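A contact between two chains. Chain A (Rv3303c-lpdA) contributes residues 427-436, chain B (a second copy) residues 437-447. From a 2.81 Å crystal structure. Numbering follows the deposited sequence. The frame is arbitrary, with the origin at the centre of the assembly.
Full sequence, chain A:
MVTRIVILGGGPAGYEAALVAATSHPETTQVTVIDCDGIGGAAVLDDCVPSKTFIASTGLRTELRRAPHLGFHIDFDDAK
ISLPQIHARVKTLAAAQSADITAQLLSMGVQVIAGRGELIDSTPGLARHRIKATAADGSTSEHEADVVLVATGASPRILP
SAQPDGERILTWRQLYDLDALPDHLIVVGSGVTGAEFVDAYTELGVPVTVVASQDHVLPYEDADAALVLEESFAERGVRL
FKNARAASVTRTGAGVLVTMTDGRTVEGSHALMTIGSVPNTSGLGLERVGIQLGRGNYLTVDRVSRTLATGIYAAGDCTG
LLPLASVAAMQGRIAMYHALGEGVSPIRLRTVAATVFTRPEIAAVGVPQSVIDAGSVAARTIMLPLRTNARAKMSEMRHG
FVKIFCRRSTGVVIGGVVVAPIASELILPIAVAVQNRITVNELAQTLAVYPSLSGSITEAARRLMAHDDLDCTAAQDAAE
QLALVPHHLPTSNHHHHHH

Chain A 427-436: ILPIAVAVQN
Chain B, residues 437-447: RITVNELAQTL

Chain A supplies a helix that continues through Ile A427 from earlier in the chain. It is kinked at its start, where the N atoms of Leu A428 and Pro A429 have no bond to the preceding turn; proline has no amide hydrogen to give. Beyond the kink the i to i+4 ladder is regular, from Ala A431 N to Ile A427 O (3.1 Å) to Gln A435 N to Ala A431 O (2.7 Å), with phi/psi near -55/-50 from Ile A430 to Val A434 and -55/-20 at Gln A435. Chain B is less regular: extended residues Ile B438 (-80/139) and Thr B439 (-87/154) lead into a short helix that starts at Val B440, and a type I turn from Leu B443 to Thr B446, closed by Thr B446 N to Leu B443 O at 3.0 Å. The register pairs Val A432 with Thr B446 (CA to CA 5.6 Å) and Asn A436 with Glu B442 (CA to CA 7.0 Å), so the chains run in opposite senses along the contact. No hydrogen bond crosses it; 444 Å² is buried, largely by close packing.

Leu A428 (t, p) sets its CB sideways, but the end of the side chain comes nearer, bringing Leu A428 CD1 to 3.8 Å from Thr B446 CG2. Pro A429 and Ile A430 point away. One turn on from Ile A427, Ala A431 points toward chain B, and Ala A431 CB lies only 3.3 Å from Thr B446 CG2; a short side chain suits so close an approach.

Val A432 (t) is the apolar centre. Both its methyls lie against Leu B443, with Val A432 CG2 3.6 Å from Leu B443 CD1, and Val A432 CG1 also meets Ile B438 CD1 at 4.1 Å. Ile B438 is m, t; Leu B443 has chi1 -146° and chi2 39°, its CB directed away while its end returns to the contact. Thr B446 (m) also reaches the helix backbone, Thr B446 CG2 lying 3.3 Å from Val A432 N, an amide already bonded to Leu A428 O at 2.9 Å. Thr B446 OG1 has Glu B442 O and Leu B443 O each at 3.3 Å, alternative weak hydrogen-bond acceptors for its single proton.

Ala A433 points away and Val A434 sideways, both without contact. The CA-to-CB bond of Gln A435 (chi1 171°, chi2 96°, chi3 2°) points toward chain B, and Gln A435 NE2 lies 3.2 Å from Gln B445 OE1, but the poor angle denies a hydrogen bond. Gln B445 has chi1 -73°, chi2 -141° and chi3 58°, and its OE1 is satisfied elsewhere in the structure.

Asn A436 (-122/16; chi1 -65°, chi2 -56°) turns its ND2 back to Val A432 O, a weak hydrogen bond of 3.2 Å. Asn A436 OD1 lies 3.1 Å from Glu B442 CG, against the aliphatic part of the acid. Glu B442 (chi1 -92°, chi2 127°, chi3 49°) instead uses OE1 to accept from Thr B439 N at 2.9 Å, nearly straight at 174°, bracing the start of its own helix.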

# COMPACT_ATOMS: atom_id res chain seq x y z
N ILE A 427 10.00 -11.37 15.68
CA ILE A 427 10.11 -11.64 14.26
C ILE A 427 8.85 -11.16 13.56
O ILE A 427 8.91 -10.70 12.41
CB ILE A 427 10.33 -13.17 13.98
CG1 ILE A 427 10.81 -13.39 12.54
CG2 ILE A 427 9.07 -13.91 14.15
CD1 ILE A 427 12.17 -12.82 12.25
N LEU A 428 7.71 -11.21 14.28
CA LEU A 428 6.41 -10.84 13.70
C LEU A 428 6.39 -9.56 12.89
O LEU A 428 6.04 -9.58 11.71
CB LEU A 428 5.30 -10.79 14.77
CG LEU A 428 3.92 -10.52 14.13
CD1 LEU A 428 3.70 -11.50 12.99
CD2 LEU A 428 2.82 -10.61 15.13
N PRO A 429 6.77 -8.43 13.49
CA PRO A 429 6.78 -7.17 12.74
C PRO A 429 7.48 -7.37 11.40
O PRO A 429 6.96 -6.98 10.36
CB PRO A 429 7.55 -6.25 13.63
CG PRO A 429 7.23 -6.80 15.01
CD PRO A 429 7.28 -8.25 14.85
N ILE A 430 8.66 -7.99 11.40
CA ILE A 430 9.37 -8.20 10.13
C ILE A 430 8.48 -9.02 9.12
O ILE A 430 8.28 -8.59 7.96
CB ILE A 430 10.77 -8.85 10.43
CG1 ILE A 430 11.54 -7.93 11.36
CG2 ILE A 430 11.55 -9.10 9.13
CD1 ILE A 430 12.69 -8.55 12.11
N ALA A 431 7.94 -10.16 9.56
CA ALA A 431 7.07 -10.94 8.70
C ALA A 431 6.00 -10.02 8.12
O ALA A 431 5.82 -9.99 6.92
CB ALA A 431 6.43 -12.04 9.46
N VAL A 432 5.31 -9.25 8.96
CA VAL A 432 4.29 -8.33 8.45
C VAL A 432 4.91 -7.55 7.30
O VAL A 432 4.35 -7.50 6.20
CB VAL A 432 3.76 -7.36 9.52
CG1 VAL A 432 2.78 -6.35 8.91
CG2 VAL A 432 3.01 -8.13 10.51
N ALA A 433 6.07 -6.94 7.55
CA ALA A 433 6.76 -6.19 6.49
C ALA A 433 7.01 -7.09 5.24
O ALA A 433 6.71 -6.71 4.09
CB ALA A 433 8.08 -5.64 7.03
N VAL A 434 7.53 -8.29 5.43
CA VAL A 434 7.78 -9.10 4.28
C VAL A 434 6.49 -9.44 3.55
O VAL A 434 6.31 -9.12 2.37
CB VAL A 434 8.50 -10.32 4.69
CG1 VAL A 434 8.84 -11.08 3.54
CG2 VAL A 434 9.73 -9.96 5.41
N GLN A 435 5.57 -10.09 4.25
CA GLN A 435 4.27 -10.44 3.68
C GLN A 435 3.50 -9.22 3.11
O GLN A 435 2.61 -9.40 2.27
CB GLN A 435 3.38 -11.13 4.75
CG GLN A 435 1.92 -11.37 4.36
CD GLN A 435 1.65 -12.79 3.82
OE1 GLN A 435 2.55 -13.62 3.78
NE2 GLN A 435 0.40 -13.06 3.42
N ASN A 436 3.83 -7.99 3.51
CA ASN A 436 3.04 -6.88 2.98
C ASN A 436 3.80 -5.80 2.21
O ASN A 436 3.28 -4.68 1.93
CB ASN A 436 2.19 -6.27 4.11
CG ASN A 436 1.12 -7.26 4.63
OD1 ASN A 436 0.29 -7.78 3.86
ND2 ASN A 436 1.17 -7.55 5.93
N ARG B 437 -1.64 2.02 7.59
CA ARG B 437 -2.96 1.56 7.14
C ARG B 437 -3.04 0.10 6.64
O ARG B 437 -3.63 -0.18 5.58
CB ARG B 437 -3.56 2.51 6.07
CG ARG B 437 -4.16 3.81 6.64
CD ARG B 437 -4.56 4.86 5.54
NE ARG B 437 -3.55 5.05 4.48
CZ ARG B 437 -3.62 4.51 3.26
NH1 ARG B 437 -4.65 3.73 2.90
NH2 ARG B 437 -2.63 4.72 2.38
N ILE B 438 -2.48 -0.80 7.44
CA ILE B 438 -2.51 -2.21 7.16
C ILE B 438 -3.87 -2.78 7.56
O ILE B 438 -4.42 -2.46 8.61
CB ILE B 438 -1.46 -2.90 7.95
CG1 ILE B 438 -0.13 -2.21 7.68
CG2 ILE B 438 -1.44 -4.39 7.58
CD1 ILE B 438 0.97 -2.68 8.57
N THR B 439 -4.40 -3.67 6.75
CA THR B 439 -5.72 -4.22 7.01
C THR B 439 -5.71 -5.47 7.96
O THR B 439 -4.71 -6.18 8.05
CB THR B 439 -6.37 -4.49 5.63
OG1 THR B 439 -7.78 -4.35 5.74
CG2 THR B 439 -6.03 -5.87 5.12
N VAL B 440 -6.78 -5.75 8.68
CA VAL B 440 -6.69 -6.90 9.55
C VAL B 440 -6.57 -8.13 8.67
O VAL B 440 -5.97 -9.16 9.09
CB VAL B 440 -7.87 -6.99 10.54
CG1 VAL B 440 -7.77 -5.91 11.53
CG2 VAL B 440 -9.16 -6.93 9.82
N ASN B 441 -7.09 -8.02 7.45
CA ASN B 441 -6.95 -9.12 6.47
C ASN B 441 -5.43 -9.41 6.23
O ASN B 441 -4.99 -10.55 6.32
CB ASN B 441 -7.64 -8.79 5.12
CG ASN B 441 -9.16 -8.70 5.24
OD1 ASN B 441 -9.71 -7.78 5.88
ND2 ASN B 441 -9.86 -9.67 4.63
N GLU B 442 -4.65 -8.37 5.96
CA GLU B 442 -3.21 -8.47 5.73
C GLU B 442 -2.49 -9.01 6.97
O GLU B 442 -1.55 -9.83 6.90
CB GLU B 442 -2.63 -7.09 5.44
CG GLU B 442 -2.57 -6.70 3.96
CD GLU B 442 -3.22 -5.35 3.64
OE1 GLU B 442 -2.94 -4.35 4.34
OE2 GLU B 442 -4.02 -5.30 2.67
N LEU B 443 -2.94 -8.53 8.11
CA LEU B 443 -2.34 -8.96 9.34
C LEU B 443 -2.67 -10.45 9.54
O LEU B 443 -1.79 -11.24 9.86
CB LEU B 443 -2.90 -8.08 10.45
CG LEU B 443 -1.91 -7.81 11.57
CD1 LEU B 443 -0.50 -7.58 10.99
CD2 LEU B 443 -2.40 -6.62 12.36
N ALA B 444 -3.92 -10.85 9.27
CA ALA B 444 -4.31 -12.24 9.52
C ALA B 444 -3.59 -13.19 8.62
O ALA B 444 -3.69 -14.40 8.80
CB ALA B 444 -5.80 -12.41 9.35
N GLN B 445 -2.89 -12.62 7.66
CA GLN B 445 -2.15 -13.37 6.67
C GLN B 445 -0.73 -13.67 7.01
O GLN B 445 -0.14 -14.56 6.41
CB GLN B 445 -2.12 -12.61 5.38
CG GLN B 445 -3.40 -12.61 4.71
CD GLN B 445 -3.21 -12.76 3.25
OE1 GLN B 445 -2.61 -13.75 2.79
NE2 GLN B 445 -3.70 -11.79 2.48
N THR B 446 -0.16 -12.88 7.91
CA THR B 446 1.21 -13.05 8.35
C THR B 446 1.33 -14.33 9.16
O THR B 446 0.58 -14.55 10.12
CB THR B 446 1.64 -11.87 9.14
OG1 THR B 446 1.19 -10.72 8.44
CG2 THR B 446 3.14 -11.78 9.20
N LEU B 447 2.26 -15.18 8.73
CA LEU B 447 2.47 -16.44 9.37
C LEU B 447 3.28 -16.25 10.60
O LEU B 447 4.48 -16.41 10.56
CB LEU B 447 3.21 -17.41 8.43
CG LEU B 447 2.29 -17.96 7.31
CD1 LEU B 447 3.14 -18.30 6.10
CD2 LEU B 447 1.51 -19.20 7.77